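Local structure of myosin IE heavy chain (Dictyostelium discoideum, 1LKX) at residues L28-K33 with G597-E601; N49-N53 with S590-A596; V97-G101 with L410-F414. The protein is a single-headed, actin-activated myosin ATPase, represented here by its motor domain, that may move membranes relative to actin. One frame throughout, in Å; residues are numbered along the deposited sequence.

Contact 1. Residues L28-K33 with G597-E601; sequences LTMRHK and GVIDE
I599 reaches across to helix 21-33 and fits its side chain between T29 and H32. Its CG1 lies 4.0 Å from CG2 of T29, and the same methylene is 3.9 Å from CD2 of the H32 imidazole. Beyond it, CD1 of I599 meets CD2 of L28 at 4.3 Å, so three residues on one side of the helix share a single branched side chain. T29 offers its methyl here while its hydroxyl bonds back to I25 O. H32 has CG anti to the backbone N (chi1 -177°), which carries the ring out towards the loop. There its NE2 edge faces the V598 backbone N, in the ring plane at 3.8 Å, too far for a bond, while ND1 is held by T48 OG1. With an alanine here, T48 OG1 would probably lose this partner and a gap would open beside I599. K33, bent at chi2 (83°), brings NZ near I599 N (3.6 Å) without a bond. The example is one of helix-to-loop packing in the myosin motor domain: helix 21-33 lies against the connection between strand 581-588 and helix 601-611, within the actin-binding region.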
loop_
_atom_site.group_PDB
_atom_site.type_symbol
_atom_site.label_atom_id
_atom_site.label_comp_id
_atom_site.label_asym_id
_atom_site.label_seq_id
_atom_site.Cartn_x
_atom_site.Cartn_y
_atom_site.Cartn_z
ATOM N N LEU A 28 12.280 -9.818 20.991
ATOM C CA LEU A 28 12.179 -8.777 19.981
ATOM C C LEU A 28 12.762 -7.441 20.452
ATOM O O LEU A 28 13.498 -6.771 19.720
ATOM C CB LEU A 28 10.721 -8.623 19.583
ATOM C CG LEU A 28 10.359 -7.668 18.456
ATOM C CD1 LEU A 28 9.090 -8.159 17.810
ATOM C CD2 LEU A 28 10.184 -6.272 18.983
ATOM N N THR A 29 12.438 -7.053 21.679
ATOM C CA THR A 29 12.953 -5.808 22.240
ATOM C C THR A 29 14.474 -5.858 22.337
ATOM O O THR A 29 15.177 -4.876 22.095
ATOM C CB THR A 29 12.425 -5.590 23.643
ATOM O OG1 THR A 29 11.000 -5.660 23.621
ATOM C CG2 THR A 29 12.864 -4.239 24.169
ATOM N N MET A 30 14.969 -7.023 22.719
ATOM C CA MET A 30 16.391 -7.252 22.874
ATOM C C MET A 30 17.112 -7.049 21.551
ATOM O O MET A 30 18.089 -6.308 21.480
ATOM C CB MET A 30 16.601 -8.673 23.355
ATOM C CG MET A 30 17.857 -8.896 24.148
ATOM S SD MET A 30 17.970 -10.642 24.521
ATOM C CE MET A 30 16.349 -10.958 25.357
ATOM N N ARG A 31 16.625 -7.716 20.509
ATOM C CA ARG A 31 17.211 -7.612 19.181
ATOM C C ARG A 31 17.192 -6.154 18.730
ATOM O O ARG A 31 18.225 -5.562 18.445
ATOM C CB ARG A 31 16.402 -8.434 18.171
ATOM C CG ARG A 31 15.975 -9.815 18.629
ATOM C CD ARG A 31 17.122 -10.813 18.615
ATOM N NE ARG A 31 17.057 -11.754 17.493
ATOM C CZ ARG A 31 17.294 -11.440 16.222
ATOM N NH1 ARG A 31 17.614 -10.197 15.882
ATOM N NH2 ARG A 31 17.230 -12.381 15.291
ATOM N N HIS A 32 15.997 -5.583 18.673
ATOM C CA HIS A 32 15.838 -4.211 18.220
ATOM C C HIS A 32 16.763 -3.205 18.876
ATOM O O HIS A 32 17.352 -2.360 18.210
ATOM C CB HIS A 32 14.402 -3.732 18.411
ATOM C CG HIS A 32 14.173 -2.344 17.898
ATOM N ND1 HIS A 32 14.101 -2.048 16.553
ATOM C CD2 HIS A 32 14.064 -1.162 18.548
ATOM C CE1 HIS A 32 13.958 -0.745 16.397
ATOM N NE2 HIS A 32 13.933 -0.184 17.592
ATOM N N LYS A 33 16.873 -3.288 20.188
ATOM C CA LYS A 33 17.713 -2.362 20.922
ATOM C C LYS A 33 19.169 -2.431 20.458
ATOM O O LYS A 33 19.914 -1.456 20.587
ATOM C CB LYS A 33 17.623 -2.659 22.420
ATOM C CG LYS A 33 17.275 -1.453 23.286
ATOM C CD LYS A 33 15.776 -1.187 23.322
ATOM C CE LYS A 33 15.411 -0.089 24.338
ATOM N NZ LYS A 33 13.929 0.029 24.601
ATOM N N GLY A 597 16.025 3.296 18.061
ATOM C CA GLY A 597 16.299 2.425 19.190
ATOM C C GLY A 597 15.397 2.544 20.408
ATOM O O GLY A 597 15.884 2.620 21.527
ATOM N N VAL A 598 14.084 2.549 20.206
ATOM C CA VAL A 598 13.136 2.632 21.320
ATOM C C VAL A 598 11.929 1.737 21.088
ATOM O O VAL A 598 11.375 1.699 19.981
ATOM C CB VAL A 598 12.602 4.058 21.521
ATOM C CG1 VAL A 598 11.555 4.058 22.622
ATOM C CG2 VAL A 598 13.739 5.004 21.854
ATOM N N ILE A 599 11.517 1.025 22.130
ATOM C CA ILE A 599 10.360 0.159 22.015
ATOM C C ILE A 599 9.216 0.650 22.881
ATOM O O ILE A 599 9.432 1.085 24.007
ATOM C CB ILE A 599 10.693 -1.285 22.404
ATOM C CG1 ILE A 599 11.444 -1.966 21.261
ATOM C CG2 ILE A 599 9.414 -2.058 22.703
ATOM C CD1 ILE A 599 10.607 -2.167 20.004
ATOM N N ASP A 600 8.003 0.581 22.332
ATOM C CA ASP A 600 6.791 0.995 23.019
ATOM C C ASP A 600 6.105 -0.301 23.428
ATOM O O ASP A 600 5.149 -0.737 22.803
ATOM C CB ASP A 600 5.908 1.787 22.058
ATOM C CG ASP A 600 4.825 2.584 22.767
ATOM O OD1 ASP A 600 4.061 1.990 23.563
ATOM O OD2 ASP A 600 4.737 3.811 22.517
ATOM N N GLU A 601 6.622 -0.918 24.479
ATOM C CA GLU A 601 6.118 -2.188 24.990
ATOM C C GLU A 601 4.671 -2.522 24.636
ATOM O O GLU A 601 4.416 -3.444 23.873
ATOM C CB GLU A 601 6.301 -2.230 26.506
ATOM C CG GLU A 601 5.841 -3.530 27.185
ATOM C CD GLU A 601 6.858 -4.660 27.070
ATOM O OE1 GLU A 601 6.701 -5.684 27.783
ATOM O OE2 GLU A 601 7.808 -4.516 26.268
#

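Contact 2. Residues N49-N53 with S590-A596; sequences NPFKN and SNDNKQA. With ADP (adenosine-5'-diphosphate), chain G.
The purine-binding loop of the myosin motor, with its Asn-Pro start at N49 and P50, meets residues 590-596 chiefly through F51, which lays its ring on K594. CA of K594 sits over the ring centre, 3.3 Å from the centroid and 3° off the normal, a CH-pi contact made with backbone rather than side chain. On the opposite face the ring has OD1 of N49, displaced toward the rim, so the phenyl group is held flat between its own loop and the facing one. CG of F51 is anti to its carbonyl carbon (chi1 -77°), a turn that sends the ring to K594. CE2 approaches the backbone O of N591 at 3.7 Å.

The facing loop owes its shape to N591, whose OD1 accepts from N593 N in an Asx turn and also from Q595 N, both in the carbonyl plane on lone pairs. The amide closes the arrangement at its other end, where ND2 donates to Q595 O at 2.9 Å. Fixed in this way, the loop presents CA of A596 to P50 O at 3.3 Å in a CA-H...O contact. S590 OG is bonded to N49 O, although the modelled separation is too short for its length to be trusted at this resolution.

N49 also serves the nucleotide. Its ND2 donates almost straight to the ribose O4' of ADP at 3.0 Å (169°) and has G104 O, in the phosphate-binding loop, as a second partner. Alongside, CD of P50 lies 3.8 Å from C6 of the adenine, and the backbone O of K52 is 3.2 Å from C2 of the same base.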
loop_
_atom_site.group_PDB
_atom_site.type_symbol
_atom_site.label_atom_id
_atom_site.label_comp_id
_atom_site.label_asym_id
_atom_site.label_seq_id
_atom_site.Cartn_x
_atom_site.Cartn_y
_atom_site.Cartn_z
ATOM N N ASN A 49 11.024 -1.155 12.595
ATOM C CA ASN A 49 11.509 0.150 12.159
ATOM C C ASN A 49 12.622 0.722 13.058
ATOM O O ASN A 49 12.391 1.063 14.221
ATOM C CB ASN A 49 10.349 1.128 12.111
ATOM C CG ASN A 49 10.665 2.337 11.292
ATOM O OD1 ASN A 49 11.770 2.872 11.367
ATOM N ND2 ASN A 49 9.702 2.788 10.503
ATOM N N PRO A 50 13.843 0.845 12.516
ATOM C CA PRO A 50 15.013 1.365 13.222
ATOM C C PRO A 50 14.941 2.855 13.469
ATOM O O PRO A 50 15.419 3.355 14.482
ATOM C CB PRO A 50 16.167 1.035 12.284
ATOM C CG PRO A 50 15.648 -0.062 11.460
ATOM C CD PRO A 50 14.238 0.347 11.195
ATOM N N PHE A 51 14.341 3.560 12.527
ATOM C CA PHE A 51 14.240 5.002 12.605
ATOM C C PHE A 51 15.626 5.648 12.533
ATOM O O PHE A 51 15.917 6.624 13.216
ATOM C CB PHE A 51 13.493 5.413 13.872
ATOM C CG PHE A 51 12.011 5.236 13.767
ATOM C CD1 PHE A 51 11.306 5.787 12.696
ATOM C CD2 PHE A 51 11.311 4.516 14.723
ATOM C CE1 PHE A 51 9.922 5.623 12.579
ATOM C CE2 PHE A 51 9.922 4.344 14.614
ATOM C CZ PHE A 51 9.232 4.901 13.537
ATOM N N LYS A 52 16.474 5.081 11.681
ATOM C CA LYS A 52 17.832 5.565 11.458
ATOM C C LYS A 52 18.531 4.604 10.488
ATOM O O LYS A 52 18.127 3.451 10.340
ATOM C CB LYS A 52 18.609 5.644 12.774
ATOM C CG LYS A 52 18.936 4.306 13.376
ATOM C CD LYS A 52 20.023 4.455 14.418
ATOM C CE LYS A 52 20.560 3.106 14.873
ATOM N NZ LYS A 52 21.731 3.269 15.783
ATOM N N ASN A 53 19.582 5.075 9.828
ATOM C CA ASN A 53 20.277 4.234 8.867
ATOM C C ASN A 53 21.139 3.169 9.494
ATOM O O ASN A 53 21.940 3.452 10.369
ATOM C CB ASN A 53 21.161 5.073 7.946
ATOM C CG ASN A 53 20.374 6.067 7.131
ATOM O OD1 ASN A 53 19.392 5.711 6.467
ATOM N ND2 ASN A 53 20.797 7.327 7.169
ATOM N N SER A 590 8.061 0.343 15.775
ATOM C CA SER A 590 8.777 0.356 17.052
ATOM C C SER A 590 8.187 1.298 18.091
ATOM O O SER A 590 8.122 0.973 19.270
ATOM C CB SER A 590 10.230 0.732 16.808
ATOM O OG SER A 590 10.733 0.028 15.687
ATOM N N ASN A 591 7.767 2.471 17.635
ATOM C CA ASN A 591 7.171 3.485 18.499
ATOM C C ASN A 591 6.507 4.580 17.654
ATOM O O ASN A 591 6.717 4.679 16.439
ATOM C CB ASN A 591 8.241 4.088 19.412
ATOM C CG ASN A 591 9.354 4.783 18.638
ATOM O OD1 ASN A 591 9.171 5.884 18.112
ATOM N ND2 ASN A 591 10.513 4.136 18.561
ATOM N N ASP A 592 5.717 5.420 18.304
ATOM C CA ASP A 592 5.017 6.465 17.594
ATOM C C ASP A 592 5.712 7.815 17.626
ATOM O O ASP A 592 5.081 8.840 17.410
ATOM C CB ASP A 592 3.602 6.574 18.157
ATOM C CG ASP A 592 2.786 5.281 17.964
ATOM O OD1 ASP A 592 1.741 5.118 18.628
ATOM O OD2 ASP A 592 3.178 4.423 17.145
ATOM N N ASN A 593 7.016 7.824 17.876
ATOM C CA ASN A 593 7.762 9.081 17.927
ATOM C C ASN A 593 8.963 9.096 17.006
ATOM O O ASN A 593 9.749 10.042 17.016
ATOM C CB ASN A 593 8.226 9.359 19.344
ATOM C CG ASN A 593 7.106 9.276 20.327
ATOM O OD1 ASN A 593 6.092 9.970 20.193
ATOM N ND2 ASN A 593 7.264 8.418 21.328
ATOM N N LYS A 594 9.104 8.043 16.211
ATOM C CA LYS A 594 10.206 7.936 15.268
ATOM C C LYS A 594 11.537 7.913 16.007
ATOM O O LYS A 594 12.575 8.204 15.429
ATOM C CB LYS A 594 10.165 9.111 14.294
ATOM C CG LYS A 594 8.809 9.294 13.643
ATOM C CD LYS A 594 8.708 10.631 12.927
ATOM C CE LYS A 594 7.339 10.826 12.301
ATOM N NZ LYS A 594 6.229 10.606 13.282
ATOM N N GLN A 595 11.499 7.566 17.288
ATOM C CA GLN A 595 12.709 7.492 18.102
ATOM C C GLN A 595 13.543 6.289 17.715
ATOM O O GLN A 595 13.071 5.157 17.734
ATOM C CB GLN A 595 12.368 7.360 19.582
ATOM C CG GLN A 595 11.914 8.627 20.277
ATOM C CD GLN A 595 11.349 8.328 21.656
ATOM O OE1 GLN A 595 10.188 7.908 21.787
ATOM N NE2 GLN A 595 12.172 8.514 22.692
ATOM N N ALA A 596 14.796 6.535 17.379
ATOM C CA ALA A 596 15.680 5.449 17.007
ATOM C C ALA A 596 15.950 4.606 18.241
ATOM O O ALA A 596 16.080 5.131 19.343
ATOM C CB ALA A 596 16.976 6.004 16.466
HETATM P PB ADP G . 5.224 2.714 5.648
HETATM O O1B ADP G . 5.434 2.307 4.232
HETATM O O2B ADP G . 4.295 3.807 5.905
HETATM O O3B ADP G . 4.825 1.405 6.345
HETATM P PA ADP G . 7.886 3.669 5.608
HETATM O O1A ADP G . 8.577 2.577 4.906
HETATM O O2A ADP G . 7.467 4.863 4.824
HETATM O O3A ADP G . 6.558 3.172 6.327
HETATM O "O5'" ADP G . 8.846 4.069 6.789
HETATM C "C5'" ADP G . 8.527 5.289 7.462
HETATM C "C4'" ADP G . 9.817 5.945 7.750
HETATM O "O4'" ADP G . 10.444 5.015 8.584
HETATM C "C3'" ADP G . 10.755 6.013 6.610
HETATM O "O3'" ADP G . 10.443 6.893 5.534
HETATM C "C2'" ADP G . 12.058 6.158 7.349
HETATM O "O2'" ADP G . 12.338 7.451 7.821
HETATM C "C1'" ADP G . 11.846 5.095 8.388
HETATM N N9 ADP G . 12.320 3.756 8.009
HETATM C C8 ADP G . 11.601 2.607 7.804
HETATM N N7 ADP G . 12.336 1.559 7.622
HETATM C C5 ADP G . 13.623 2.045 7.715
HETATM C C6 ADP G . 14.854 1.403 7.616
HETATM N N6 ADP G . 14.921 0.139 7.310
HETATM N N1 ADP G . 16.017 2.177 7.770
HETATM C C2 ADP G . 15.897 3.559 8.008
HETATM N N3 ADP G . 14.752 4.248 8.107
HETATM C C4 ADP G . 13.637 3.407 7.955
#

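Contact 3. Residues V97-G101 with L410-F414; sequences VIISG and LQQLF
The F414 ring takes CD1 of I98 on one face, 3.6 Å from its centroid and offset toward the rim, in a CH-pi contact. At the edge, in the ring plane, is L410 O, the same carbonyl that accepts the helical bond from F414 N. OG of S100 approaches obliquely, 3.7 Å from CZ, and R586 makes a cation-pi contact with the ring. The aromatic group is thus met by a methyl, a hydroxyl and a guanidinium group, all presented by strands of the central sheet.

I98 and F414 advance from opposite directions. CG1 of I98 stands between the backbone N and the carbonyl carbon (chi1 55°), and CD1 continues outward from the sheet to the phenyl face. The same methyl touches CD2 of L413 at 4.2 Å, and L413 also packs against I574 and L577 of helix 562-577.

Strand 95-100 leads directly into the phosphate-binding P-loop at G101, and helix 398-430 corresponds to the relay helix of other myosins. Their local axes come within 9.9 Å and make an angle of 122°, so the helix runs slantwise over the sheet.

Nearer the P-loop the partner is L410. One of its methyls, CD1, reaches the backbone O of I99 at 3.7 Å and CB of S100 at 4.2 Å. The S100 hydroxyl, buried here, is satisfied by NE of R586, and Q411 OE1 takes a weak bond from NH1 of the same arginine. I99 faces the other way, toward K107 and S111 of helix 107-121, so alternate strand residues serve the two sides of the sheet.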
loop_
_atom_site.group_PDB
_atom_site.type_symbol
_atom_site.label_atom_id
_atom_site.label_comp_id
_atom_site.label_asym_id
_atom_site.label_seq_id
_atom_site.Cartn_x
_atom_site.Cartn_y
_atom_site.Cartn_z
ATOM N N VAL A 97 5.548 -10.958 -2.827
ATOM C CA VAL A 97 5.910 -10.627 -1.475
ATOM C C VAL A 97 4.833 -9.738 -0.865
ATOM O O VAL A 97 4.578 -8.642 -1.369
ATOM C CB VAL A 97 7.226 -9.868 -1.456
ATOM C CG1 VAL A 97 7.670 -9.654 -0.009
ATOM C CG2 VAL A 97 8.261 -10.619 -2.270
ATOM N N ILE A 98 4.185 -10.210 0.203
ATOM C CA ILE A 98 3.161 -9.401 0.857
ATOM C C ILE A 98 3.713 -8.842 2.162
ATOM O O ILE A 98 4.060 -9.579 3.078
ATOM C CB ILE A 98 1.858 -10.194 1.121
ATOM C CG1 ILE A 98 2.146 -11.455 1.927
ATOM C CG2 ILE A 98 1.182 -10.537 -0.201
ATOM C CD1 ILE A 98 0.860 -12.240 2.305
ATOM N N ILE A 99 3.802 -7.518 2.207
ATOM C CA ILE A 99 4.334 -6.778 3.336
ATOM C C ILE A 99 3.167 -6.113 4.040
ATOM O O ILE A 99 2.349 -5.453 3.408
ATOM C CB ILE A 99 5.321 -5.710 2.832
ATOM C CG1 ILE A 99 6.330 -6.374 1.898
ATOM C CG2 ILE A 99 6.021 -5.031 4.000
ATOM C CD1 ILE A 99 7.035 -5.420 1.023
ATOM N N SER A 100 3.098 -6.291 5.351
ATOM C CA SER A 100 2.023 -5.732 6.153
ATOM C C SER A 100 2.567 -4.935 7.336
ATOM O O SER A 100 3.675 -5.180 7.806
ATOM C CB SER A 100 1.137 -6.862 6.677
ATOM O OG SER A 100 1.841 -7.669 7.617
ATOM N N GLY A 101 1.764 -3.991 7.819
ATOM C CA GLY A 101 2.168 -3.171 8.948
ATOM C C GLY A 101 1.399 -1.865 9.030
ATOM O O GLY A 101 0.920 -1.348 8.033
ATOM N N LEU A 410 -5.967 -7.635 3.615
ATOM C CA LEU A 410 -4.614 -8.154 3.616
ATOM C C LEU A 410 -4.446 -9.085 4.798
ATOM O O LEU A 410 -3.851 -10.151 4.659
ATOM C CB LEU A 410 -3.609 -7.011 3.699
ATOM C CG LEU A 410 -2.322 -7.227 2.904
ATOM C CD1 LEU A 410 -1.295 -6.184 3.293
ATOM C CD2 LEU A 410 -1.776 -8.609 3.187
ATOM N N GLN A 411 -4.978 -8.676 5.951
ATOM C CA GLN A 411 -4.901 -9.478 7.171
ATOM C C GLN A 411 -5.625 -10.803 6.964
ATOM O O GLN A 411 -5.139 -11.867 7.336
ATOM C CB GLN A 411 -5.537 -8.718 8.336
ATOM C CG GLN A 411 -5.686 -9.512 9.628
ATOM C CD GLN A 411 -4.373 -10.079 10.138
ATOM O OE1 GLN A 411 -3.300 -9.548 9.859
ATOM N NE2 GLN A 411 -4.456 -11.159 10.908
ATOM N N GLN A 412 -6.800 -10.718 6.356
ATOM C CA GLN A 412 -7.609 -11.888 6.072
ATOM C C GLN A 412 -6.811 -12.866 5.219
ATOM O O GLN A 412 -6.876 -14.076 5.430
ATOM C CB GLN A 412 -8.885 -11.449 5.350
ATOM C CG GLN A 412 -9.759 -12.573 4.817
ATOM C CD GLN A 412 -10.096 -13.617 5.853
ATOM O OE1 GLN A 412 -10.215 -13.316 7.040
ATOM N NE2 GLN A 412 -10.273 -14.852 5.404
ATOM N N LEU A 413 -6.046 -12.333 4.265
ATOM C CA LEU A 413 -5.223 -13.156 3.377
ATOM C C LEU A 413 -4.116 -13.878 4.147
ATOM O O LEU A 413 -3.944 -15.094 4.014
ATOM C CB LEU A 413 -4.590 -12.302 2.275
ATOM C CG LEU A 413 -3.656 -13.083 1.339
ATOM C CD1 LEU A 413 -4.474 -14.039 0.503
ATOM C CD2 LEU A 413 -2.875 -12.139 0.452
ATOM N N PHE A 414 -3.344 -13.131 4.929
ATOM C CA PHE A 414 -2.295 -13.757 5.721
ATOM C C PHE A 414 -2.890 -14.946 6.481
ATOM O O PHE A 414 -2.363 -16.056 6.440
ATOM C CB PHE A 414 -1.709 -12.775 6.735
ATOM C CG PHE A 414 -0.502 -12.036 6.241
ATOM C CD1 PHE A 414 -0.634 -10.933 5.412
ATOM C CD2 PHE A 414 0.774 -12.431 6.636
ATOM C CE1 PHE A 414 0.490 -10.226 4.990
ATOM C CE2 PHE A 414 1.900 -11.735 6.219
ATOM C CZ PHE A 414 1.761 -10.630 5.397
#

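How the contacts relate
From the N terminus the chain lays down residues 28-33, then 49-53, then 97-101, and their partners return in reverse order: 410-414, 590-596 and finally 597-601. The three closures therefore nest without crossing, contact 3 innermost and contact 1 outermost. Contacts 1 and 2 use successive parts of one connection, between strand 581-588 and helix 601-611, and their centres are 10 Å apart. They touch: N591 ND2 to V598 O is a probable hydrogen bond of 2.9 Å. Contact 3 stands apart, its centre about 22 Å from that of contact 2, and ties helix 398-430 to the central sheet beside the P-loop, whereas the other two join N-terminal elements to the actin-binding region.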